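Local coordinates for FixG-related protein (Vibrio parahaemolyticus, PDB 2R39) that is of unknown function but belongs to a membrane-bound FixG-related family thought to bind iron-sulfur clusters in electron transport, and contributes here its C-terminal immunoglobulin-like domain, at residues L51-L56 and M79-D84. Residues are numbered along the deposited sequence; the frame is centred on the assembly and turned at random.
Sequences LDVKGL and MSLGAD
Val53 and Leu81 meet tip to tip across the core of an immunoglobulin-like β-sandwich, and the pair serves as a worked example of how strands of two facing sheets can pack through side chains alone. Strand 47-54 belongs to one sheet and strand 74-83 to the other; at this point their CA atoms, those of Val53 and Leu81, stand 9.1 Å apart, too far for backbone pairing. Both branches of the valine take part. Its CG2 lies anti to the backbone N and comes 3.9 Å from CD1 of Leu81. Its CG1, set between the backbone N and the carbonyl carbon, reaches the other methyl, CD2 of Leu81, at 4.0 Å. The two forked ends therefore face each other branch to branch. Trp61 and Ile95 touch both residues, one from each sheet, so the pair is bordered by further apolar groups.

Past the end of the strand, Gly55 takes a positive phi of 120°, a conformation suited to glycine; the chain turns here, and the CB of Leu56 is directed toward the opposing strand. Its CD1 approaches CD1 of Leu81 obliquely at 4.1 Å, which places that one leucine methyl against both Val53 and Leu56. The other branch of Leu56, CD2, extends along strand 74-83 to the methyl of Ala83, a looser touch with CD2 and CB 4.5 Å apart. Leu88, from a loop, packs on both Leu56 and Ala83 at this end.

All three residue pairs meet through methyl groups, with no polar bond linking the segments. The chemistry implies that cohesion between these two segments probably rests on methyl packing and exclusion of water, while directional backbone bonds run within each sheet; the buried Leu81 rests its CD1 against two partly exposed side chains that meet it from neighbouring directions.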
loop_
_atom_site.group_PDB
_atom_site.type_symbol
_atom_site.label_atom_id
_atom_site.label_comp_id
_atom_site.label_asym_id
_atom_site.label_seq_id
_atom_site.Cartn_x
_atom_site.Cartn_y
_atom_site.Cartn_z
ATOM N N LEU A 51 2.955 3.493 6.145
ATOM C CA LEU A 51 2.319 2.612 5.176
ATOM C C LEU A 51 3.298 1.509 4.871
ATOM O O LEU A 51 4.493 1.758 4.666
ATOM C CB LEU A 51 1.926 3.360 3.904
ATOM C CG LEU A 51 1.118 4.654 4.104
ATOM C CD1 LEU A 51 1.151 5.472 2.846
ATOM C CD2 LEU A 51 -0.349 4.393 4.542
ATOM N N ASP A 52 2.780 0.291 4.853
ATOM C CA ASP A 52 3.587 -0.924 4.700
ATOM C C ASP A 52 2.846 -1.945 3.877
ATOM O O ASP A 52 1.681 -1.763 3.597
ATOM C CB ASP A 52 3.884 -1.516 6.083
ATOM C CG ASP A 52 4.987 -0.778 6.778
ATOM O OD1 ASP A 52 6.160 -0.956 6.349
ATOM O OD2 ASP A 52 4.679 -0.013 7.731
ATOM N N VAL A 53 3.536 -3.013 3.486
ATOM C CA VAL A 53 2.902 -4.135 2.794
ATOM C C VAL A 53 3.437 -5.412 3.450
ATOM O O VAL A 53 4.607 -5.471 3.894
ATOM C CB VAL A 53 3.152 -4.165 1.243
ATOM C CG1 VAL A 53 4.687 -4.272 0.888
ATOM C CG2 VAL A 53 2.358 -5.307 0.580
ATOM N N LYS A 54 2.578 -6.403 3.578
ATOM C CA LYS A 54 3.069 -7.693 4.004
ATOM C C LYS A 54 2.622 -8.775 3.038
ATOM O O LYS A 54 1.606 -8.606 2.347
ATOM C CB LYS A 54 2.702 -7.949 5.467
ATOM C CG LYS A 54 1.432 -8.665 5.719
ATOM C CD LYS A 54 1.430 -9.313 7.116
ATOM C CE LYS A 54 1.791 -8.323 8.209
ATOM N NZ LYS A 54 1.131 -8.694 9.512
ATOM N N GLY A 55 3.423 -9.836 2.928
ATOM C CA GLY A 55 3.073 -10.972 2.088
ATOM C C GLY A 55 4.041 -11.282 0.967
ATOM O O GLY A 55 3.895 -12.306 0.308
ATOM N N LEU A 56 5.024 -10.410 0.745
ATOM C CA LEU A 56 6.060 -10.670 -0.279
ATOM C C LEU A 56 7.395 -10.974 0.387
ATOM O O LEU A 56 7.810 -10.251 1.294
ATOM C CB LEU A 56 6.191 -9.466 -1.231
ATOM C CG LEU A 56 5.035 -9.373 -2.235
ATOM C CD1 LEU A 56 4.872 -7.965 -2.824
ATOM C CD2 LEU A 56 5.246 -10.414 -3.350
HETATM N N MSE A 79 1.357 4.552 -6.174
HETATM C CA MSE A 79 2.605 3.896 -5.806
HETATM C C MSE A 79 2.777 2.621 -6.612
HETATM O O MSE A 79 1.871 2.202 -7.335
HETATM C CB MSE A 79 2.579 3.534 -4.320
HETATM C CG MSE A 79 1.461 2.533 -3.970
HETATM SE SE MSE A 79 1.709 1.836 -2.202
HETATM C CE MSE A 79 3.383 0.856 -2.482
ATOM N N SER A 80 3.942 1.998 -6.479
ATOM C CA SER A 80 4.138 0.669 -7.032
ATOM C C SER A 80 4.986 -0.232 -6.116
ATOM O O SER A 80 5.685 0.252 -5.191
ATOM C CB SER A 80 4.691 0.754 -8.456
ATOM O OG SER A 80 6.059 1.058 -8.466
ATOM N N LEU A 81 4.868 -1.538 -6.358
ATOM C CA LEU A 81 5.674 -2.571 -5.706
ATOM C C LEU A 81 6.454 -3.304 -6.781
ATOM O O LEU A 81 5.907 -3.579 -7.856
ATOM C CB LEU A 81 4.771 -3.580 -4.961
ATOM C CG LEU A 81 3.970 -3.083 -3.735
ATOM C CD1 LEU A 81 3.142 -4.238 -3.139
ATOM C CD2 LEU A 81 4.882 -2.469 -2.681
ATOM N N GLY A 82 7.723 -3.606 -6.501
ATOM C CA GLY A 82 8.556 -4.415 -7.397
ATOM C C GLY A 82 8.979 -5.687 -6.679
ATOM O O GLY A 82 9.268 -5.658 -5.483
ATOM N N ALA A 83 8.996 -6.814 -7.377
ATOM C CA ALA A 83 9.466 -8.045 -6.762
ATOM C C ALA A 83 10.335 -8.801 -7.734
ATOM O O ALA A 83 10.069 -8.794 -8.925
ATOM C CB ALA A 83 8.266 -8.923 -6.324
ATOM N N ASP A 84 11.360 -9.468 -7.223
ATOM C CA ASP A 84 12.181 -10.374 -8.041
ATOM C C ASP A 84 11.323 -11.601 -8.313
ATOM O O ASP A 84 10.937 -12.283 -7.357
ATOM C CB ASP A 84 13.432 -10.757 -7.245
ATOM C CG ASP A 84 14.332 -11.753 -7.960
ATOM O OD1 ASP A 84 13.966 -12.306 -9.022
ATOM O OD2 ASP A 84 15.433 -11.984 -7.424
#